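PDB 2W40: glycerol kinase, putative from Plasmodium falciparum, which probably phosphorylates glycerol at the expense of ATP, giving sn-glycerol 3-phosphate. Local coordinates for residues 4-9 against 76-81; 438-443 against 466-471. All blocks are in the same frame, centred on the assembly; numbering follows the deposited sequence.

Contact 1: 4-9 against 76-81; sequences NVILSI and IKCIGI. With EDO (1,2-ethanediol), chain B.
A beta bulge at Lys77 breaks the otherwise regular parallel pairing of strands 4-9 and 76-81. Val5 lies opposite Ile76 and Leu7 opposite Ile79, so two steps on one strand match three on the other, and Lys77 has near-helical torsions (phi -76°, psi -39°). The hydrogen bonds confirm this. Val5 O accepts Lys77 N at 2.8 Å, almost along the C=O axis, whereas Leu7 N donates to Cys78 O at 3.0 Å. Beyond the bulge the ladder is regular: Leu7 O takes Gly80 N, and Ile9 N gives to Gly80 O at 2.8 Å.

Side chains sort to two faces. On one, Ile79 is fitted between two neighbours of the other strand and runs alongside both: its CG1 branch meets Leu7 CD2 at 4.1 Å, and its CG2 branch meets Ile9 CD1 at 3.9 Å. Helix 49-70 packs on Leu7, Ile9 and Ile76. On the other, Cys78 SG, in the crowded position between N and carbonyl carbon, lies 3.9 Å from Ile6 CG2, and helix 443-455 touches Ile6, Ser8 and Cys78.

At the bulge Lys77 bends at chi2 and chi4 and crosses Asn4 obliquely, bringing its CE to 3.3 Å from Asn4 ND2. Their terminal nitrogens are both donors and do not bond each other; Glu23 takes a salt bridge from the lysine and a weak bond from the amide. A 1,2-ethanediol, probably from the crystallisation liquor, accepts Ile76 N through O1.

These strands are central neighbours in the N-terminal sheet of the actin-like ATPase fold. Their chemistry implies a buried, largely aliphatic interior whose one hydroxyl, Ser8 OG, is hydrogen-bonded to Ser445 O, with charge confined to the bulged end and probably neutralised there by a shared carboxylate.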
ATOM      1  N   ASN C   4     -43.043  -9.779 -25.280  1.00 14.48           N
ATOM      2  CA  ASN C   4     -43.229  -9.928 -23.843  1.00 13.58           C
ATOM      3  C   ASN C   4     -41.859  -9.891 -23.175  1.00 14.37           C
ATOM      4  O   ASN C   4     -40.930 -10.563 -23.621  1.00 13.77           O
ATOM      5  CB  ASN C   4     -43.836 -11.238 -23.483  1.00 13.86           C
ATOM      6  CG  ASN C   4     -45.243 -11.381 -23.945  1.00 12.82           C
ATOM      7  OD1 ASN C   4     -45.949 -10.449 -24.279  1.00 17.67           O
ATOM      8  ND2 ASN C   4     -45.679 -12.618 -23.931  1.00 15.46           N
ATOM      9  N   VAL C   5     -41.828  -9.132 -22.046  1.00 12.96           N
ATOM     10  CA  VAL C   5     -40.619  -9.115 -21.246  1.00 13.11           C
ATOM     11  C   VAL C   5     -40.857  -9.184 -19.757  1.00 12.13           C
ATOM     12  O   VAL C   5     -41.924  -8.899 -19.281  1.00 11.95           O
ATOM     13  CB  VAL C   5     -39.747  -7.847 -21.539  1.00 13.94           C
ATOM     14  CG1 VAL C   5     -39.258  -7.752 -23.074  1.00 16.78           C
ATOM     15  CG2 VAL C   5     -40.489  -6.642 -21.096  1.00 13.48           C
ATOM     16  N   ILE C   6     -39.802  -9.599 -19.073  1.00 12.53           N
ATOM     17  CA  ILE C   6     -39.720  -9.676 -17.613  1.00 11.04           C
ATOM     18  C   ILE C   6     -38.701  -8.597 -17.208  1.00  9.97           C
ATOM     19  O   ILE C   6     -37.561  -8.597 -17.706  1.00 10.38           O
ATOM     20  CB  ILE C   6     -39.265 -11.036 -17.115  1.00 12.80           C
ATOM     21  CG1 ILE C   6     -40.166 -12.151 -17.622  1.00 11.94           C
ATOM     22  CG2 ILE C   6     -39.126 -11.049 -15.542  1.00 12.93           C
ATOM     23  CD1 ILE C   6     -39.435 -13.501 -17.530  1.00 16.08           C
ATOM     24  N   LEU C   7     -39.101  -7.707 -16.299  1.00  8.92           N
ATOM     25  CA  LEU C   7     -38.102  -6.730 -15.742  1.00  9.79           C
ATOM     26  C   LEU C   7     -37.468  -7.352 -14.493  1.00  9.56           C
ATOM     27  O   LEU C   7     -38.184  -7.724 -13.563  1.00 10.75           O
ATOM     28  CB  LEU C   7     -38.693  -5.355 -15.423  1.00  9.98           C
ATOM     29  CG  LEU C   7     -37.917  -4.308 -14.655  1.00 10.08           C
ATOM     30  CD1 LEU C   7     -36.510  -4.099 -15.270  1.00 12.76           C
ATOM     31  CD2 LEU C   7     -38.666  -3.034 -14.313  1.00 11.05           C
ATOM     32  N   SER C   8     -36.124  -7.456 -14.501  1.00  9.56           N
ATOM     33  CA  SER C   8     -35.399  -7.920 -13.317  1.00  9.94           C
ATOM     34  C   SER C   8     -34.561  -6.735 -12.814  1.00 10.71           C
ATOM     35  O   SER C   8     -33.721  -6.229 -13.609  1.00  9.67           O
ATOM     36  CB  SER C   8     -34.540  -9.164 -13.627  1.00 12.19           C
ATOM     37  OG  SER C   8     -33.807  -9.517 -12.474  1.00 12.61           O
ATOM     38  N   ILE C   9     -34.816  -6.273 -11.556  1.00  9.07           N
ATOM     39  CA  ILE C   9     -34.068  -5.157 -10.997  1.00  9.64           C
ATOM     40  C   ILE C   9     -33.021  -5.788 -10.051  1.00  9.27           C
ATOM     41  O   ILE C   9     -33.387  -6.557  -9.120  1.00  9.99           O
ATOM     42  CB  ILE C   9     -34.981  -4.213 -10.193  1.00  8.56           C
ATOM     43  CG1 ILE C   9     -36.028  -3.573 -11.168  1.00 10.11           C
ATOM     44  CG2 ILE C   9     -34.078  -3.259  -9.346  1.00  9.75           C
ATOM     45  CD1 ILE C   9     -37.203  -2.948 -10.432  1.00 10.28           C
ATOM     46  N   ILE C  76     -44.839  -5.794 -20.400  1.00 13.78           N
ATOM     47  CA  ILE C  76     -44.018  -6.142 -19.188  1.00 14.82           C
ATOM     48  C   ILE C  76     -44.888  -7.074 -18.363  1.00 12.13           C
ATOM     49  O   ILE C  76     -45.897  -6.668 -17.870  1.00 14.44           O
ATOM     50  CB  ILE C  76     -43.595  -4.895 -18.348  1.00 15.21           C
ATOM     51  CG1 ILE C  76     -42.961  -3.877 -19.268  1.00 17.38           C
ATOM     52  CG2 ILE C  76     -42.708  -5.307 -17.240  1.00 14.29           C
ATOM     53  CD1 ILE C  76     -42.721  -2.583 -18.739  1.00 20.73           C
ATOM     54  N   LYS C  77     -44.518  -8.332 -18.278  1.00 12.78           N
ATOM     55  CA  LYS C  77     -45.349  -9.354 -17.655  1.00 12.99           C
ATOM     56  C   LYS C  77     -45.317  -9.259 -16.127  1.00 13.50           C
ATOM     57  O   LYS C  77     -46.312  -9.496 -15.431  1.00 14.40           O
ATOM     58  CB  LYS C  77     -44.881 -10.734 -18.071  1.00 14.47           C
ATOM     59  CG  LYS C  77     -45.184 -11.053 -19.570  1.00 13.84           C
ATOM     60  CD  LYS C  77     -46.623 -11.068 -19.771  1.00 18.23           C
ATOM     61  CE  LYS C  77     -46.979 -11.850 -21.021  1.00 23.95           C
ATOM     62  NZ  LYS C  77     -46.663 -13.381 -20.895  1.00 27.58           N
ATOM     63  N   CYS C  78     -44.117  -8.958 -15.635  1.00 12.34           N
ATOM     64  CA  CYS C  78     -43.880  -8.947 -14.183  1.00 11.27           C
ATOM     65  C   CYS C  78     -42.529  -8.323 -13.906  1.00 10.15           C
ATOM     66  O   CYS C  78     -41.714  -8.112 -14.806  1.00 10.15           O
ATOM     67  CB  CYS C  78     -43.901 -10.350 -13.654  1.00 11.29           C
ATOM     68  SG  CYS C  78     -42.880 -11.474 -14.503  1.00 15.45           S
ATOM     69  N   ILE C  79     -42.281  -8.101 -12.595  1.00 10.12           N
ATOM     70  CA  ILE C  79     -41.046  -7.499 -12.089  1.00  8.01           C
ATOM     71  C   ILE C  79     -40.499  -8.416 -11.010  1.00  9.30           C
ATOM     72  O   ILE C  79     -41.245  -8.804 -10.116  1.00  8.21           O
ATOM     73  CB  ILE C  79     -41.276  -6.052 -11.543  1.00  9.31           C
ATOM     74  CG1 ILE C  79     -41.777  -5.159 -12.656  1.00  9.12           C
ATOM     75  CG2 ILE C  79     -40.047  -5.560 -10.810  1.00 10.07           C
ATOM     76  CD1 ILE C  79     -42.403  -3.813 -12.079  1.00 10.26           C
ATOM     77  N   GLY C  80     -39.225  -8.777 -11.087  1.00  8.56           N
ATOM     78  CA  GLY C  80     -38.497  -9.425  -9.967  1.00  8.63           C
ATOM     79  C   GLY C  80     -37.442  -8.443  -9.411  1.00  8.78           C
ATOM     80  O   GLY C  80     -36.873  -7.623 -10.143  1.00  9.09           O
ATOM     81  N   ILE C  81     -37.281  -8.507  -8.089  1.00  7.96           N
ATOM     82  CA  ILE C  81     -36.408  -7.627  -7.360  1.00  8.90           C
ATOM     83  C   ILE C  81     -35.345  -8.450  -6.648  1.00  7.42           C
ATOM     84  O   ILE C  81     -35.649  -9.448  -5.963  1.00  7.43           O
ATOM     85  CB  ILE C  81     -37.190  -6.788  -6.338  1.00  9.32           C
ATOM     86  CG1 ILE C  81     -38.044  -5.804  -7.139  1.00 11.39           C
ATOM     87  CG2 ILE C  81     -36.229  -6.078  -5.369  1.00 11.31           C
ATOM     88  CD1 ILE C  81     -38.922  -4.874  -6.370  1.00 13.71           C
TER
HETATM   89  C1  EDO B1504     -46.320  -2.440 -19.698  1.00 28.25           C
HETATM   90  O1  EDO B1504     -46.686  -3.661 -20.353  1.00 22.56           O
HETATM   91  C2  EDO B1504     -46.160  -1.097 -20.450  1.00 27.85           C
HETATM   92  O2  EDO B1504     -45.604  -1.232 -21.781  1.00 33.18           O

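Contact 2: 438-443 against 466-471; sequences SKYKEV and KSLLRR
Where the seven-stranded sheet of the C-terminal actin-like ATPase half reaches its edge, the loop leaving strand 435-438 meets the end of helix 466-469. The chain then turns into the antiparallel edge strand 472-476. Lys439 N donates to Arg471 O at 3.2 Å; the bond is straight at the hydrogen (175°), yet the donor stands 45° out of the carbonyl plane.

Tyr440 addresses the helix end with its ring edge. Leu468 O lies in the ring plane, 3.0 Å from Tyr440 CE2, and accepts a weak bond from the tyrosine hydroxyl, whose modelled position is uncertain because it crowds the Leu468 side chain.

Lys439 and Arg471 run alongside each other in the same direction, with Lys439 CB 3.8 Å from Arg471 CB. This aliphatic contact brings like charges together, Lys439 NZ sitting 3.7 Å from Arg471 NH1; the repulsion is probably eased by their exposure to solvent. Leu468 CA lies over one face of the guanidinium, toward its rim.

A second shell sets these groups in place. Arg412 of strand 411-414 gives Arg471 O another hydrogen bond, and Leu446 of helix 443-455 touches both Tyr440 and Leu469. Glu442 occupies the N-cap position of that helix. Arg470 N, bonded to Lys466 O, marks the last turn of helix 466-469 before the chain departs at Arg470. Carbonyls of the last helical residues are met by side chain and by solvent: beside the tyrosine's weak bond to Leu468 O, one water joins the two segments, accepting from Ser438 OG at 2.8 Å and donating to Leu469 O at 2.6 Å.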
ATOM      1  N   SER C 438     -20.295 -19.932 -15.486  1.00 17.18           N
ATOM      2  CA  SER C 438     -21.547 -19.794 -16.135  1.00 19.03           C
ATOM      3  C   SER C 438     -21.445 -19.045 -17.459  1.00 21.51           C
ATOM      4  O   SER C 438     -20.699 -18.112 -17.587  1.00 21.84           O
ATOM      5  CB  SER C 438     -22.552 -19.072 -15.185  1.00 17.99           C
ATOM      6  OG  SER C 438     -23.850 -19.111 -15.820  1.00 22.54           O
ATOM      7  N   LYS C 439     -22.270 -19.447 -18.421  1.00 25.63           N
ATOM      8  CA  LYS C 439     -22.443 -18.714 -19.701  1.00 28.91           C
ATOM      9  C   LYS C 439     -23.007 -17.231 -19.490  1.00 30.32           C
ATOM     10  O   LYS C 439     -22.494 -16.220 -20.008  1.00 30.79           O
ATOM     11  CB  LYS C 439     -23.425 -19.554 -20.557  1.00 30.23           C
ATOM     12  CG  LYS C 439     -23.453 -19.122 -22.010  1.00 32.34           C
ATOM     13  CD  LYS C 439     -23.887 -20.266 -22.976  1.00 34.25           C
ATOM     14  CE  LYS C 439     -24.546 -19.681 -24.273  1.00 37.00           C
ATOM     15  NZ  LYS C 439     -25.623 -20.552 -24.908  1.00 37.18           N
ATOM     16  N   TYR C 440     -24.055 -17.150 -18.695  1.00 32.03           N
ATOM     17  CA  TYR C 440     -24.658 -15.880 -18.245  1.00 31.09           C
ATOM     18  C   TYR C 440     -23.708 -15.193 -17.243  1.00 29.35           C
ATOM     19  O   TYR C 440     -23.467 -15.828 -16.307  1.00 30.15           O
ATOM     20  CB  TYR C 440     -25.918 -16.327 -17.478  1.00 34.12           C
ATOM     21  CG  TYR C 440     -26.963 -17.213 -18.211  1.00 35.69           C
ATOM     22  CD1 TYR C 440     -27.970 -16.594 -19.025  1.00 40.40           C
ATOM     23  CD2 TYR C 440     -27.021 -18.613 -18.053  1.00 34.44           C
ATOM     24  CE1 TYR C 440     -29.002 -17.350 -19.704  1.00 38.29           C
ATOM     25  CE2 TYR C 440     -28.001 -19.405 -18.773  1.00 36.33           C
ATOM     26  CZ  TYR C 440     -29.010 -18.752 -19.569  1.00 37.70           C
ATOM     27  OH  TYR C 440     -30.021 -19.393 -20.266  1.00 38.45           O
ATOM     28  N   LYS C 441     -23.104 -13.992 -17.336  1.00 28.84           N
ATOM     29  CA  LYS C 441     -22.341 -13.450 -16.049  1.00 28.03           C
ATOM     30  C   LYS C 441     -23.291 -12.851 -14.955  1.00 27.14           C
ATOM     31  O   LYS C 441     -23.107 -13.086 -13.616  1.00 26.18           O
ATOM     32  CB  LYS C 441     -21.228 -12.450 -16.338  1.00 30.59           C
ATOM     33  N   GLU C 442     -24.334 -12.182 -15.512  1.00 22.87           N
ATOM     34  CA  GLU C 442     -25.406 -11.531 -14.658  1.00 20.44           C
ATOM     35  C   GLU C 442     -26.397 -12.532 -14.107  1.00 16.94           C
ATOM     36  O   GLU C 442     -27.601 -12.305 -14.143  1.00 16.72           O
ATOM     37  CB  GLU C 442     -26.110 -10.350 -15.326  1.00 18.13           C
ATOM     38  CG  GLU C 442     -25.174  -9.185 -15.697  1.00 24.32           C
ATOM     39  CD  GLU C 442     -24.648  -8.337 -14.504  1.00 28.30           C
ATOM     40  OE1 GLU C 442     -25.026  -8.530 -13.307  1.00 27.77           O
ATOM     41  OE2 GLU C 442     -23.869  -7.385 -14.808  1.00 34.75           O
ATOM     42  N   VAL C 443     -25.887 -13.580 -13.443  1.00 14.22           N
ATOM     43  CA  VAL C 443     -26.767 -14.663 -12.978  1.00 14.22           C
ATOM     44  C   VAL C 443     -27.668 -14.171 -11.813  1.00 12.15           C
ATOM     45  O   VAL C 443     -28.777 -14.744 -11.596  1.00 13.01           O
ATOM     46  CB  VAL C 443     -26.064 -15.980 -12.561  1.00 14.19           C
ATOM     47  CG1 VAL C 443     -25.207 -16.550 -13.707  1.00 19.65           C
ATOM     48  CG2 VAL C 443     -25.160 -15.797 -11.389  1.00 16.63           C
ATOM     49  N   LYS C 466     -34.480 -25.216 -16.159  1.00 35.69           N
ATOM     50  CA  LYS C 466     -33.176 -25.651 -15.620  1.00 37.01           C
ATOM     51  C   LYS C 466     -32.059 -25.947 -16.617  1.00 35.86           C
ATOM     52  O   LYS C 466     -30.909 -25.643 -16.314  1.00 35.03           O
ATOM     53  CB  LYS C 466     -33.291 -26.869 -14.702  1.00 36.63           C
ATOM     54  CG  LYS C 466     -34.282 -26.734 -13.635  1.00 38.87           C
ATOM     55  CD  LYS C 466     -33.971 -27.593 -12.451  1.00 39.78           C
ATOM     56  CE  LYS C 466     -34.028 -29.052 -12.761  1.00 41.85           C
ATOM     57  NZ  LYS C 466     -34.218 -29.697 -11.410  1.00 46.00           N
ATOM     58  N   SER C 467     -32.343 -26.598 -17.749  1.00 36.63           N
ATOM     59  CA  SER C 467     -31.247 -26.950 -18.695  1.00 36.88           C
ATOM     60  C   SER C 467     -30.635 -25.694 -19.250  1.00 36.42           C
ATOM     61  O   SER C 467     -29.404 -25.576 -19.349  1.00 37.91           O
ATOM     62  CB  SER C 467     -31.748 -27.908 -19.830  1.00 38.24           C
ATOM     63  OG  SER C 467     -30.927 -27.787 -21.003  1.00 41.05           O
ATOM     64  N   LEU C 468     -31.506 -24.739 -19.590  1.00 35.74           N
ATOM     65  CA  LEU C 468     -31.155 -23.331 -19.904  1.00 34.91           C
ATOM     66  C   LEU C 468     -30.206 -22.672 -18.902  1.00 32.59           C
ATOM     67  O   LEU C 468     -29.135 -22.143 -19.222  1.00 33.28           O
ATOM     68  CB  LEU C 468     -32.478 -22.548 -19.917  1.00 35.21           C
ATOM     69  CG  LEU C 468     -32.883 -21.619 -21.044  1.00 38.45           C
ATOM     70  CD1 LEU C 468     -34.360 -21.158 -20.848  1.00 39.51           C
ATOM     71  CD2 LEU C 468     -31.954 -20.489 -21.115  1.00 39.01           C
ATOM     72  N   LEU C 469     -30.567 -22.760 -17.644  1.00 27.55           N
ATOM     73  CA  LEU C 469     -29.753 -22.186 -16.634  1.00 26.16           C
ATOM     74  C   LEU C 469     -28.379 -22.900 -16.514  1.00 26.74           C
ATOM     75  O   LEU C 469     -27.375 -22.266 -16.490  1.00 29.75           O
ATOM     76  CB  LEU C 469     -30.508 -22.207 -15.313  1.00 23.89           C
ATOM     77  CG  LEU C 469     -31.851 -21.417 -15.279  1.00 19.14           C
ATOM     78  CD1 LEU C 469     -32.674 -21.742 -13.968  1.00 13.58           C
ATOM     79  CD2 LEU C 469     -31.711 -19.938 -15.577  1.00 16.88           C
ATOM     80  N   ARG C 470     -28.320 -24.205 -16.519  1.00 27.79           N
ATOM     81  CA  ARG C 470     -27.017 -24.846 -16.236  1.00 27.86           C
ATOM     82  C   ARG C 470     -25.851 -24.627 -17.252  1.00 28.40           C
ATOM     83  O   ARG C 470     -24.759 -25.163 -17.041  1.00 30.69           O
ATOM     84  CB  ARG C 470     -27.208 -26.311 -15.983  1.00 29.38           C
ATOM     85  CG  ARG C 470     -28.065 -26.609 -14.825  1.00 32.11           C
ATOM     86  CD  ARG C 470     -28.281 -28.069 -14.870  1.00 40.03           C
ATOM     87  NE  ARG C 470     -29.444 -28.595 -14.169  1.00 43.28           N
ATOM     88  CZ  ARG C 470     -29.497 -28.798 -12.860  1.00 47.03           C
ATOM     89  NH1 ARG C 470     -28.503 -28.386 -12.057  1.00 48.73           N
ATOM     90  NH2 ARG C 470     -30.594 -29.351 -12.362  1.00 47.34           N
ATOM     91  N   ARG C 471     -26.014 -23.786 -18.269  1.00 26.54           N
ATOM     92  CA  ARG C 471     -25.012 -23.661 -19.283  1.00 25.92           C
ATOM     93  C   ARG C 471     -23.743 -23.081 -18.767  1.00 24.83           C
ATOM     94  O   ARG C 471     -23.799 -22.186 -17.903  1.00 24.53           O
ATOM     95  CB  ARG C 471     -25.459 -22.729 -20.354  1.00 27.55           C
ATOM     96  CG  ARG C 471     -26.565 -23.417 -21.154  1.00 32.43           C
ATOM     97  CD  ARG C 471     -27.018 -22.487 -22.154  1.00 40.13           C
ATOM     98  NE  ARG C 471     -28.163 -23.051 -22.816  1.00 45.50           N
ATOM     99  CZ  ARG C 471     -29.081 -22.324 -23.446  1.00 48.65           C
ATOM    100  NH1 ARG C 471     -28.997 -20.972 -23.479  1.00 49.89           N
ATOM    101  NH2 ARG C 471     -30.095 -22.956 -24.045  1.00 49.26           N
TER
HETATM  102  O   HOH W   1     -26.163 -20.445 -15.134  1.00 26.48           O

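Overall arrangement
Contact 1 is core and contact 2 only partly buried, and the difference shows in their bonding. Segments 4-9 and 76-81 are sheet partners, tied by repeated backbone bonds and aliphatic packing; 438-443 and 466-471 meet through one backbone bond, a tyrosine edge, a water and paired basic chains at the surface. They belong to the two actin-like halves of the kinase and share no segment. The centres of contact 1 and contact 2 lie 18 Å apart, and the two do not touch. Helix 443-455 relates them: it starts within the loop of contact 2, packs on Leu469 there, and lies against the Ile6 and Cys78 face of contact 1.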